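Local coordinates for protein 2-dehydropantoate 2-reductase (Geobacter metallireducens, PDB 3HN2) that probably catalyses the NADPH-dependent reduction of 2-dehydropantoate to (R)-pantoate, a step of pantothenate biosynthesis, at residues G14-A19 with V138-A143; A19-S24 with A164-A169; L72-L77 with L100-G105; G123-L128 with K180-E185; A143-L148 with G170-T175. One frame throughout, in Å; residues are numbered along the deposited sequence.

Contact 1. Residues G14-A19 with V138-A143; sequences GLYYGA and VHHLGA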
# COMPACT_ATOMS: atom_id res chain seq x y z
N GLY A 14 18.63 6.96 8.51
CA GLY A 14 19.36 7.30 9.72
C GLY A 14 19.12 8.74 10.14
O GLY A 14 18.99 9.03 11.34
N LEU A 15 19.05 9.63 9.16
CA LEU A 15 18.75 11.03 9.40
C LEU A 15 17.30 11.21 9.85
O LEU A 15 17.05 11.88 10.85
CB LEU A 15 19.03 11.88 8.16
CG LEU A 15 20.47 12.25 7.79
CD1 LEU A 15 20.49 13.04 6.50
CD2 LEU A 15 21.15 13.06 8.89
N TYR A 16 16.38 10.59 9.12
CA TYR A 16 14.94 10.66 9.40
C TYR A 16 14.58 10.21 10.81
O TYR A 16 13.86 10.92 11.51
CB TYR A 16 14.14 9.85 8.37
CG TYR A 16 12.66 9.74 8.66
CD1 TYR A 16 11.81 10.84 8.54
CD2 TYR A 16 12.09 8.52 9.03
CE1 TYR A 16 10.45 10.74 8.80
CE2 TYR A 16 10.73 8.40 9.28
CZ TYR A 16 9.91 9.51 9.16
OH TYR A 16 8.56 9.40 9.42
N TYR A 17 15.08 9.05 11.21
CA TYR A 17 14.81 8.53 12.54
C TYR A 17 15.51 9.32 13.64
O TYR A 17 14.93 9.56 14.70
CB TYR A 17 15.16 7.04 12.64
CG TYR A 17 14.18 6.15 11.90
CD1 TYR A 17 12.80 6.35 12.01
CD2 TYR A 17 14.63 5.11 11.10
CE1 TYR A 17 11.90 5.53 11.33
CE2 TYR A 17 13.75 4.28 10.42
CZ TYR A 17 12.39 4.50 10.54
OH TYR A 17 11.52 3.67 9.87
N GLY A 18 16.74 9.76 13.37
CA GLY A 18 17.49 10.58 14.32
C GLY A 18 16.88 11.95 14.53
O GLY A 18 16.90 12.48 15.64
N ALA A 19 16.33 12.52 13.46
CA ALA A 19 15.65 13.81 13.52
C ALA A 19 14.36 13.73 14.32
O ALA A 19 14.03 14.66 15.04
CB ALA A 19 15.38 14.35 12.13
N VAL A 138 16.02 15.71 4.15
CA VAL A 138 15.44 14.38 4.20
C VAL A 138 13.99 14.44 3.74
O VAL A 138 13.22 15.27 4.23
CB VAL A 138 15.47 13.81 5.64
CG1 VAL A 138 15.27 12.30 5.63
CG2 VAL A 138 16.77 14.17 6.34
N HIS A 139 13.63 13.57 2.80
CA HIS A 139 12.24 13.49 2.32
C HIS A 139 11.61 12.16 2.75
O HIS A 139 12.16 11.10 2.49
CB HIS A 139 12.16 13.65 0.80
CG HIS A 139 12.51 15.03 0.32
ND1 HIS A 139 13.76 15.58 0.48
CD2 HIS A 139 11.77 15.95 -0.35
CE1 HIS A 139 13.77 16.79 -0.05
NE2 HIS A 139 12.58 17.04 -0.56
N HIS A 140 10.47 12.25 3.43
CA HIS A 140 9.73 11.08 3.90
C HIS A 140 8.41 10.97 3.15
O HIS A 140 7.50 11.77 3.36
CB HIS A 140 9.52 11.17 5.41
CG HIS A 140 8.42 10.28 5.94
ND1 HIS A 140 7.30 10.79 6.56
CD2 HIS A 140 8.28 8.94 5.93
CE1 HIS A 140 6.51 9.79 6.92
NE2 HIS A 140 7.08 8.65 6.55
N LEU A 141 8.32 9.96 2.29
CA LEU A 141 7.19 9.84 1.36
C LEU A 141 6.08 8.92 1.86
O LEU A 141 4.96 8.96 1.34
CB LEU A 141 7.68 9.37 -0.02
CG LEU A 141 8.88 10.06 -0.67
CD1 LEU A 141 9.19 9.43 -2.02
CD2 LEU A 141 8.68 11.58 -0.81
N GLY A 142 6.39 8.10 2.86
CA GLY A 142 5.41 7.17 3.43
C GLY A 142 5.97 6.24 4.49
O GLY A 142 7.19 6.12 4.65
N ALA A 143 5.06 5.58 5.20
CA ALA A 143 5.36 4.54 6.20
C ALA A 143 6.35 5.00 7.27
O ALA A 143 6.32 6.15 7.70
CB ALA A 143 5.80 3.24 5.51

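Contact 2. Residues A19-S24 with A164-A169; sequences ALLQRS and AMFRQA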
# COMPACT_ATOMS: atom_id res chain seq x y z
N ALA A 19 16.33 12.52 13.46
CA ALA A 19 15.65 13.81 13.52
C ALA A 19 14.36 13.73 14.32
O ALA A 19 14.03 14.66 15.04
CB ALA A 19 15.38 14.35 12.13
N LEU A 20 13.65 12.61 14.18
CA LEU A 20 12.44 12.38 14.97
C LEU A 20 12.78 12.10 16.43
O LEU A 20 12.04 12.50 17.33
CB LEU A 20 11.61 11.23 14.38
CG LEU A 20 10.93 11.39 13.01
CD1 LEU A 20 10.19 10.12 12.68
CD2 LEU A 20 9.99 12.59 12.94
N LEU A 21 13.91 11.43 16.65
CA LEU A 21 14.38 11.12 18.00
C LEU A 21 14.72 12.37 18.82
O LEU A 21 14.25 12.49 19.95
CB LEU A 21 15.55 10.13 17.99
CG LEU A 21 15.18 8.65 17.84
CD1 LEU A 21 16.37 7.86 17.32
CD2 LEU A 21 14.64 8.04 19.13
N GLN A 22 15.48 13.30 18.26
CA GLN A 22 15.79 14.54 18.99
C GLN A 22 14.64 15.54 19.02
O GLN A 22 14.58 16.38 19.93
CB GLN A 22 17.10 15.20 18.51
CG GLN A 22 16.98 16.15 17.33
CD GLN A 22 18.21 17.03 17.16
OE1 GLN A 22 18.12 18.25 17.22
NE2 GLN A 22 19.36 16.40 16.94
N ARG A 23 13.72 15.45 18.06
CA ARG A 23 12.52 16.31 18.03
C ARG A 23 11.64 16.05 19.24
O ARG A 23 10.95 16.95 19.71
CB ARG A 23 11.72 16.08 16.74
CG ARG A 23 10.84 17.26 16.32
CD ARG A 23 9.38 17.05 16.67
NE ARG A 23 8.78 15.92 15.96
CZ ARG A 23 8.18 15.99 14.77
NH1 ARG A 23 7.67 14.90 14.22
NH2 ARG A 23 8.09 17.16 14.14
N SER A 24 11.68 14.82 19.75
CA SER A 24 11.02 14.45 21.00
C SER A 24 11.99 14.44 22.19
O SER A 24 11.71 13.84 23.23
CB SER A 24 10.33 13.10 20.85
OG SER A 24 11.24 12.13 20.38
N ALA A 164 9.08 1.81 23.24
CA ALA A 164 8.43 2.97 23.86
C ALA A 164 9.08 4.27 23.39
O ALA A 164 8.38 5.22 23.04
CB ALA A 164 8.48 2.87 25.38
N MET A 165 10.41 4.28 23.38
CA MET A 165 11.21 5.42 22.94
C MET A 165 10.87 5.86 21.51
O MET A 165 10.75 7.05 21.24
CB MET A 165 12.70 5.11 23.08
CG MET A 165 13.63 6.26 22.74
SD MET A 165 15.21 5.68 22.12
CE MET A 165 16.11 5.47 23.66
N PHE A 166 10.73 4.89 20.60
CA PHE A 166 10.31 5.18 19.22
C PHE A 166 8.87 5.67 19.11
O PHE A 166 8.61 6.63 18.39
CB PHE A 166 10.52 3.99 18.30
CG PHE A 166 11.92 3.85 17.79
CD1 PHE A 166 12.43 4.75 16.85
CD2 PHE A 166 12.74 2.82 18.24
CE1 PHE A 166 13.73 4.62 16.37
CE2 PHE A 166 14.03 2.68 17.76
CZ PHE A 166 14.53 3.58 16.83
N ARG A 167 7.95 5.01 19.83
CA ARG A 167 6.53 5.38 19.83
C ARG A 167 6.27 6.78 20.39
O ARG A 167 5.38 7.48 19.91
CB ARG A 167 5.69 4.34 20.58
CG ARG A 167 5.46 3.04 19.81
CD ARG A 167 4.43 2.14 20.50
NE ARG A 167 4.88 1.67 21.81
CZ ARG A 167 5.34 0.45 22.08
NH1 ARG A 167 5.72 0.14 23.32
NH2 ARG A 167 5.43 -0.47 21.13
N GLN A 168 7.07 7.17 21.38
CA GLN A 168 7.08 8.53 21.92
C GLN A 168 7.48 9.57 20.87
O GLN A 168 7.03 10.72 20.92
CB GLN A 168 8.05 8.62 23.10
CG GLN A 168 7.48 8.16 24.43
CD GLN A 168 6.60 9.20 25.10
OE1 GLN A 168 7.00 10.36 25.24
NE2 GLN A 168 5.41 8.80 25.51
N ALA A 169 8.33 9.15 19.94
CA ALA A 169 8.85 10.01 18.89
C ALA A 169 7.93 10.03 17.66
O ALA A 169 8.21 10.73 16.70
CB ALA A 169 10.25 9.58 18.50

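Contact 3. Residues L72-L77 with L100-G105; sequences LVLVGL and LTLQNG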
# COMPACT_ATOMS: atom_id res chain seq x y z
N LEU A 72 23.10 4.14 23.15
CA LEU A 72 22.56 3.46 21.98
C LEU A 72 23.21 4.00 20.72
O LEU A 72 23.36 5.21 20.55
CB LEU A 72 21.04 3.67 21.91
CG LEU A 72 20.28 3.18 20.67
CD1 LEU A 72 20.25 1.66 20.61
CD2 LEU A 72 18.87 3.73 20.67
N VAL A 73 23.63 3.09 19.83
CA VAL A 73 24.03 3.51 18.50
C VAL A 73 23.13 2.91 17.41
O VAL A 73 23.08 1.69 17.24
CB VAL A 73 25.57 3.34 18.22
CG1 VAL A 73 26.11 2.07 18.83
CG2 VAL A 73 25.88 3.41 16.73
N LEU A 74 22.39 3.78 16.73
CA LEU A 74 21.60 3.41 15.56
C LEU A 74 22.50 3.33 14.35
O LEU A 74 23.02 4.34 13.89
CB LEU A 74 20.55 4.47 15.27
CG LEU A 74 19.07 4.16 15.41
CD1 LEU A 74 18.66 4.25 16.86
CD2 LEU A 74 18.30 5.16 14.57
N VAL A 75 22.70 2.12 13.84
CA VAL A 75 23.42 1.92 12.59
C VAL A 75 22.44 1.99 11.41
O VAL A 75 21.51 1.19 11.31
CB VAL A 75 24.21 0.59 12.60
CG1 VAL A 75 25.10 0.50 11.38
CG2 VAL A 75 25.05 0.47 13.87
N GLY A 76 22.64 2.98 10.54
CA GLY A 76 21.85 3.14 9.32
C GLY A 76 22.73 3.12 8.08
O GLY A 76 22.32 3.61 7.03
N LEU A 77 23.93 2.56 8.23
CA LEU A 77 24.91 2.44 7.15
C LEU A 77 24.41 1.61 5.99
O LEU A 77 23.62 0.68 6.17
CB LEU A 77 26.19 1.77 7.67
CG LEU A 77 27.30 2.54 8.39
CD1 LEU A 77 28.24 1.55 9.05
CD2 LEU A 77 28.06 3.46 7.45
N LEU A 100 21.89 -0.86 17.65
CA LEU A 100 20.65 -1.09 16.91
C LEU A 100 20.89 -0.99 15.42
O LEU A 100 21.23 0.08 14.90
CB LEU A 100 19.56 -0.11 17.37
CG LEU A 100 18.18 -0.02 16.69
CD1 LEU A 100 17.53 -1.38 16.52
CD2 LEU A 100 17.27 0.86 17.53
N THR A 101 20.71 -2.11 14.72
CA THR A 101 20.89 -2.14 13.28
C THR A 101 19.54 -2.03 12.53
O THR A 101 18.58 -2.75 12.83
CB THR A 101 21.77 -3.34 12.86
OG1 THR A 101 22.39 -3.09 11.59
CG2 THR A 101 21.00 -4.64 12.80
N LEU A 102 19.47 -1.11 11.58
CA LEU A 102 18.24 -0.86 10.81
C LEU A 102 18.45 -1.03 9.31
O LEU A 102 17.55 -0.76 8.51
CB LEU A 102 17.71 0.55 11.08
CG LEU A 102 16.92 0.85 12.35
CD1 LEU A 102 16.73 2.34 12.48
CD2 LEU A 102 15.58 0.15 12.34
N GLN A 103 19.64 -1.49 8.95
CA GLN A 103 20.03 -1.66 7.55
C GLN A 103 19.39 -2.89 6.92
O GLN A 103 18.74 -3.69 7.59
CB GLN A 103 21.55 -1.70 7.44
CG GLN A 103 22.25 -1.68 8.79
CD GLN A 103 23.73 -2.00 8.72
OE1 GLN A 103 24.19 -2.95 9.35
NE2 GLN A 103 24.48 -1.22 7.95
N ASN A 104 19.58 -3.03 5.61
CA ASN A 104 18.87 -4.03 4.82
C ASN A 104 19.60 -5.36 4.67
O ASN A 104 20.82 -5.42 4.71
CB ASN A 104 18.54 -3.46 3.44
CG ASN A 104 17.56 -2.30 3.51
OD1 ASN A 104 16.96 -2.04 4.55
ND2 ASN A 104 17.39 -1.61 2.39
N GLY A 105 18.82 -6.42 4.50
CA GLY A 105 19.36 -7.74 4.23
C GLY A 105 19.74 -8.47 5.49
O GLY A 105 19.18 -8.21 6.56

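Contact 4. Residues G123-L128 with K180-E185; sequences GGVAFL and KRARWE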
# COMPACT_ATOMS: atom_id res chain seq x y z
N GLY A 123 18.08 -5.93 16.51
CA GLY A 123 17.72 -5.83 15.11
C GLY A 123 16.40 -5.10 14.94
O GLY A 123 15.41 -5.41 15.62
N GLY A 124 16.41 -4.13 14.04
CA GLY A 124 15.20 -3.42 13.68
C GLY A 124 14.94 -3.56 12.19
O GLY A 124 15.69 -3.04 11.37
N VAL A 125 13.89 -4.30 11.84
CA VAL A 125 13.41 -4.30 10.45
C VAL A 125 12.50 -3.09 10.29
O VAL A 125 11.44 -3.01 10.90
CB VAL A 125 12.77 -5.66 9.99
CG1 VAL A 125 12.04 -6.33 11.10
CG2 VAL A 125 11.86 -5.47 8.77
N ALA A 126 12.98 -2.13 9.51
CA ALA A 126 12.26 -0.89 9.25
C ALA A 126 11.67 -0.90 7.85
O ALA A 126 12.27 -1.46 6.94
CB ALA A 126 13.20 0.29 9.41
N PHE A 127 10.50 -0.30 7.69
CA PHE A 127 9.92 -0.15 6.36
C PHE A 127 9.57 1.31 6.10
O PHE A 127 8.65 1.86 6.69
CB PHE A 127 8.69 -1.05 6.19
CG PHE A 127 8.37 -1.36 4.75
CD1 PHE A 127 8.94 -2.47 4.13
CD2 PHE A 127 7.51 -0.54 4.02
CE1 PHE A 127 8.67 -2.76 2.79
CE2 PHE A 127 7.23 -0.83 2.69
CZ PHE A 127 7.81 -1.94 2.07
N LEU A 128 10.32 1.91 5.18
CA LEU A 128 10.29 3.35 4.97
C LEU A 128 10.41 3.68 3.49
O LEU A 128 11.21 3.08 2.78
CB LEU A 128 11.48 3.98 5.70
CG LEU A 128 11.38 5.26 6.53
CD1 LEU A 128 12.76 5.57 7.07
CD2 LEU A 128 10.85 6.45 5.75
N LYS A 180 14.75 -13.07 13.45
CA LYS A 180 15.23 -13.81 12.30
C LYS A 180 14.13 -13.96 11.24
O LYS A 180 14.38 -13.73 10.06
CB LYS A 180 15.75 -15.18 12.75
CG LYS A 180 16.82 -15.79 11.85
CD LYS A 180 17.01 -17.27 12.20
CE LYS A 180 18.31 -17.82 11.65
NZ LYS A 180 19.46 -17.54 12.55
N ARG A 181 12.93 -14.33 11.68
CA ARG A 181 11.78 -14.49 10.78
C ARG A 181 11.41 -13.18 10.10
O ARG A 181 11.27 -13.14 8.89
CB ARG A 181 10.57 -15.07 11.52
CG ARG A 181 9.33 -15.25 10.63
CD ARG A 181 8.12 -15.68 11.43
NE ARG A 181 6.90 -15.13 10.85
CZ ARG A 181 5.93 -15.85 10.29
NH1 ARG A 181 6.01 -17.17 10.26
NH2 ARG A 181 4.88 -15.24 9.77
N ALA A 182 11.32 -12.11 10.88
CA ALA A 182 10.96 -10.78 10.41
C ALA A 182 11.90 -10.21 9.33
O ALA A 182 11.45 -9.50 8.42
CB ALA A 182 10.87 -9.83 11.59
N ARG A 183 13.20 -10.51 9.45
CA ARG A 183 14.21 -10.16 8.44
C ARG A 183 13.88 -10.87 7.13
O ARG A 183 13.86 -10.25 6.06
CB ARG A 183 15.62 -10.57 8.91
CG ARG A 183 16.21 -9.69 10.02
CD ARG A 183 17.16 -8.63 9.46
NE ARG A 183 17.06 -7.39 10.23
CZ ARG A 183 17.48 -6.20 9.80
NH1 ARG A 183 17.33 -5.14 10.58
NH2 ARG A 183 18.04 -6.06 8.61
N TRP A 184 13.60 -12.17 7.23
CA TRP A 184 13.22 -12.99 6.09
C TRP A 184 11.86 -12.58 5.51
O TRP A 184 11.64 -12.69 4.31
CB TRP A 184 13.18 -14.46 6.49
CG TRP A 184 14.52 -15.13 6.42
CD1 TRP A 184 15.35 -15.41 7.47
CD2 TRP A 184 15.19 -15.60 5.24
NE1 TRP A 184 16.49 -16.03 7.02
CE2 TRP A 184 16.42 -16.15 5.66
CE3 TRP A 184 14.87 -15.59 3.88
CZ2 TRP A 184 17.33 -16.71 4.75
CZ3 TRP A 184 15.78 -16.14 2.98
CH2 TRP A 184 17.00 -16.70 3.42
N GLU A 185 10.97 -12.10 6.38
CA GLU A 185 9.67 -11.59 5.98
C GLU A 185 9.83 -10.38 5.06
O GLU A 185 9.11 -10.26 4.07
CB GLU A 185 8.83 -11.22 7.20
CG GLU A 185 8.35 -12.40 8.06
CD GLU A 185 7.38 -11.97 9.15
OE1 GLU A 185 7.50 -10.84 9.68
OE2 GLU A 185 6.48 -12.78 9.50

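Contact 5. Residues A143-L148 with G170-T175; sequences AGRIIL and GVDCRT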
# COMPACT_ATOMS: atom_id res chain seq x y z
N ALA A 143 5.06 5.58 5.20
CA ALA A 143 5.36 4.54 6.20
C ALA A 143 6.35 5.00 7.27
O ALA A 143 6.32 6.15 7.70
CB ALA A 143 5.80 3.24 5.51
N GLY A 144 7.23 4.10 7.71
CA GLY A 144 8.26 4.44 8.69
C GLY A 144 8.25 3.52 9.89
O GLY A 144 9.06 3.69 10.80
N ARG A 145 7.34 2.55 9.88
CA ARG A 145 7.18 1.61 11.00
C ARG A 145 8.39 0.68 11.17
O ARG A 145 9.12 0.41 10.22
CB ARG A 145 5.88 0.82 10.86
CG ARG A 145 5.82 -0.13 9.69
CD ARG A 145 4.58 -1.01 9.78
NE ARG A 145 4.66 -2.15 8.88
CZ ARG A 145 5.20 -3.33 9.20
NH1 ARG A 145 5.71 -3.53 10.41
NH2 ARG A 145 5.23 -4.31 8.31
N ILE A 146 8.62 0.24 12.41
CA ILE A 146 9.79 -0.58 12.75
C ILE A 146 9.36 -1.78 13.60
O ILE A 146 8.53 -1.64 14.50
CB ILE A 146 10.86 0.25 13.54
CG1 ILE A 146 11.30 1.50 12.76
CG2 ILE A 146 12.10 -0.60 13.88
CD1 ILE A 146 12.30 2.37 13.52
N ILE A 147 9.92 -2.95 13.31
CA ILE A 147 9.76 -4.12 14.19
C ILE A 147 11.10 -4.41 14.89
O ILE A 147 12.12 -4.65 14.23
CB ILE A 147 9.27 -5.37 13.42
CG1 ILE A 147 8.12 -5.02 12.46
CG2 ILE A 147 8.82 -6.47 14.40
CD1 ILE A 147 7.75 -6.16 11.52
N LEU A 148 11.09 -4.39 16.23
CA LEU A 148 12.31 -4.53 17.04
C LEU A 148 12.50 -5.93 17.63
O LEU A 148 11.64 -6.44 18.35
CB LEU A 148 12.33 -3.51 18.18
CG LEU A 148 12.52 -2.03 17.85
CD1 LEU A 148 12.56 -1.18 19.08
CD2 LEU A 148 13.75 -1.79 16.99
N GLY A 170 6.85 9.26 17.71
CA GLY A 170 5.86 9.24 16.63
C GLY A 170 6.12 8.18 15.58
O GLY A 170 5.57 8.24 14.48
N VAL A 171 6.98 7.21 15.92
CA VAL A 171 7.28 6.08 15.05
C VAL A 171 6.41 4.90 15.48
O VAL A 171 6.42 4.51 16.65
CB VAL A 171 8.79 5.69 15.09
CG1 VAL A 171 9.10 4.56 14.11
CG2 VAL A 171 9.66 6.90 14.78
N ASP A 172 5.65 4.35 14.54
CA ASP A 172 4.82 3.17 14.81
C ASP A 172 5.74 1.97 15.01
O ASP A 172 6.27 1.40 14.06
CB ASP A 172 3.84 2.94 13.66
CG ASP A 172 2.85 1.83 13.94
OD1 ASP A 172 2.88 0.81 13.22
OD2 ASP A 172 2.04 1.97 14.89
N CYS A 173 5.95 1.58 16.26
CA CYS A 173 7.02 0.64 16.58
C CYS A 173 6.53 -0.61 17.30
O CYS A 173 5.95 -0.54 18.38
CB CYS A 173 8.11 1.33 17.39
SG CYS A 173 9.62 0.37 17.53
N ARG A 174 6.76 -1.76 16.67
CA ARG A 174 6.29 -3.05 17.18
C ARG A 174 7.46 -3.85 17.79
O ARG A 174 8.59 -3.38 17.81
CB ARG A 174 5.58 -3.82 16.04
CG ARG A 174 4.61 -4.93 16.46
CD ARG A 174 3.63 -4.49 17.55
NE ARG A 174 3.40 -5.56 18.52
CZ ARG A 174 3.92 -5.60 19.75
NH1 ARG A 174 3.66 -6.62 20.56
NH2 ARG A 174 4.70 -4.61 20.19
N THR A 175 7.17 -5.04 18.31
CA THR A 175 8.17 -5.90 18.93
C THR A 175 7.86 -7.36 18.62
O THR A 175 6.69 -7.76 18.64
CB THR A 175 8.26 -5.61 20.45
OG1 THR A 175 9.20 -4.56 20.67
CG2 THR A 175 8.68 -6.84 21.26

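Contact 1. Residues G14-A19 with V138-A143
Residues 14-19 of helix 14-23, in the Rossmann-type NADP-binding domain, run almost at a right angle (83°) to strand residues 138-140, and packing is hardest around Tyr16. With CG anti to the backbone N, its phenol ring swings over to the strand and forms an offset stack with the imidazole of His140, centroids 4.5 Å apart and planes tilted by 24°. The phenol oxygen sits over the centre of the imidazole face, Tyr16 OH lying 3.3 Å from His140 CE1. Val138 divides its two methyls between neighbouring helix residues, CG2 meeting Leu15 CB at 3.7 Å and CG1 meeting Tyr16 CB at 3.8 Å. The other side is loose: His139 points away from the helix and is partly exposed, and Leu141 is exposed where it forms a classic beta bulge with Gly142. Rotation of the imidazole is fixed by His140 NE2, which donates to Ala143 O at 2.9 Å, while ND1 makes a weak bond with Ser48. An alanine at His140 removes the ring Tyr16 stacks on and would probably leave the phenol less well fixed. Since NE2 donates, it carries a proton, and a phenol oxygen over the ring would probably suit an imidazole with some positive character.

Contact 2. Residues A19-S24 with A164-A169
This is a mainly apolar helix-helix contact between the C-terminal ends of helices 14-23 and 157-168, which lie on the same side of the central sheet of the Rossmann-type domain. The backbones come nearest where both helices finish, with the CA atoms of Ser24 and Ala169 5.4 Å apart. Into that narrow place goes a single methyl: Ala169 CB lies 3.3 Å from Ser24 OG and 3.6 Å from Leu20 O, tucked against the last turn of the other helix. One turn earlier, Leu21 crosses Met165 at about a right angle, and its CD2 rests on Met165 SD at 3.9 Å; its other methyl, CD1, approaches the Phe166 ring obliquely. Leu20 and Phe166 both continue onto Val171, and Leu21 onto Val28 of the sheet. Ser24 OG, between the backbone N and the carbonyl carbon, is turned back over its own helix, 3.2 Å from Leu20 O and 3.1 Å from Leu21 O, so that one proton has two possible acceptors in its own last turn. The helices thus meet through an alanine methyl lying on oxygen atoms and a looser patch of Leu21, Met165 and Phe166, a chemistry that needs no polar link between the two segments.

Contact 3. Residues L72-L77 with L100-G105
Strands 72-75 and 98-101 are neighbouring parallel strands in the central sheet of the Rossmann-type fold, joined in a beta-alpha-beta unit through helix 85-89. Leu74 pairs with Leu100 and Val75 with Thr101, and a ladder of three bonds holds the register: Leu100 N to Val73 O at 2.8 Å, Val75 N to Leu100 O at 2.7 Å, and Leu102 N to Val75 O at 3.1 Å, the last two nearly along the C=O axis. On the face of Leu74 and Leu100, the fork of Leu74 settles between two leucines of the partner. Leu74 CD1 lies alongside Leu100, touching Leu100 CD2 at 3.7 Å, whereas Leu74 CD2 crosses to Leu102 CD1 at 3.8 Å. Leu72 fills the next hollow back, its CD1 set against Leu100 CB at 3.8 Å. Tyr17, Leu21 and Phe166 continue this layer beyond the sheet. The opposite face, that of Val75 and Thr101, is covered by helices 85-89 and 108-115, and here Val75 CG1 abuts the amide end of Gln103. Beyond the strands Gln103 takes over, its chain extended past CG so that NE2 donates to Leu77 O at 2.7 Å; OE1 is bonded to Tyr85 OH. An alanine at Gln103 would probably loosen the loop ends after both strands, since the amide that ties Leu77 to Tyr85 would be gone. The donor comes in 49° above the carbonyl plane of Leu77, and Gln103 NE2 also lies 3.5 Å from Leu77 CB.

Contact 4. Residues G123-L128 with K180-E185
Arg183 leaves its helix with CG anti to the carbonyl carbon, then bends at chi2 (-98°) and chi3 (144°), so that the guanidinium reaches the start of strand 121-129 edge-on; Val125, on that strand, holds CG1 in the crowded position between the backbone N and the carbonyl carbon, which turns this methyl to the helix. The result is a helix laid along a strand, with axes 27° apart, at the joint between the Rossmann-type domain and the helical C-terminal domain of the ketopantoate reductase family. The closest backbone approach, 6.2 Å between the CA atoms of Val125 and Arg183, is eased by Ala182 and Gly123: Val125 CG1 meets just a methyl on the helix, Ala182 CB, at 3.7 Å, and Gly123 brings no side chain to the place where the arginine lies. Gly124 N lies in plane at the guanidinium edge. Arg183 NH1 is also 2.8 Å from Gly124 O, but at too poor an angle for a hydrogen bond. The firm partners of Arg183 belong to the neighbouring part of the fold: NE makes a salt bridge with Glu109, and NH2 donates to the carbonyls of Gln103 and Gly105. The buried charge would probably be compensated largely by Glu109 and these carbonyls. Beside the first methyl contact, Val125 CG2 lies 4.1 Å from Ala182 O.

Contact 5. Residues A143-L148 with G170-T175
Three backbone bonds knit strand 142-150 to strand 173-175, the parallel pair of a beta-alpha-beta unit whose connection is helix 157-168; strand 173-175 is the outermost of the sheet within this chain. Ile146 N donates to Asp172 O at 3.1 Å, in the plane of that carbonyl. Ile146 O is then taken by Arg174 N at 2.8 Å, nearly along the C=O axis, and it also receives the CA-H of Cys173 at 3.4 Å between CA and O. Last comes Leu148 N to Arg174 O at 3.1 Å, approaching 47° above the carbonyl plane; Thr175 OG1 makes a weak bond to the same oxygen. Carbonyls that point out of the pair find other donors: Cys173 O is bonded by Arg167 NH2, and Gly144 O by Tyr17 OH. Gly144 and Arg145 both face Phe127 of the neighbouring strand 121-129, a G1 beta bulge, with Gly144 at backbone angles that suit glycine. On the face of Ile146 and Cys173, Leu148 CD1 touches Cys173 SG at 3.7 Å, and Ile146 CD1 crosses Val171 CG1 obliquely at 3.9 Å. Beside the strand start, Arg145 and Asp172 carry opposite charges. Arg145 leads its guanidinium away, leaving NE 5.5 Å from Asp172 OD1, and that carboxylate has a weak, long ion pair with Arg214 of the second subunit. The chemistry divides accordingly: main-chain amides set the register, apolar groups pack on the face covered by helix 157-168, and the nearby opposite charges would probably add only a diffuse attraction.

Following the chain from the N terminus, helix 14-23 opens two long loops, closed by contact 1 at 138-143 and by contact 2 at 164-169; the two share Ala19 and cross. Contact 3 is the short beta-alpha-beta closure of strands 72-75 and 98-101, nested inside both. Contact 4 opens on strand 121-129, crosses contacts 1 and 2, and closes on helix 179-200, bringing in the C-terminal domain. Nested within it, contact 5 follows contact 1 in series from the shared Ala143, crosses contact 2 and completes the edge of the sheet. Contacts 3, 4 and 5 meet side by side in that sheet, while contacts 1 and 2 hold helix 14-23 to neighbouring elements.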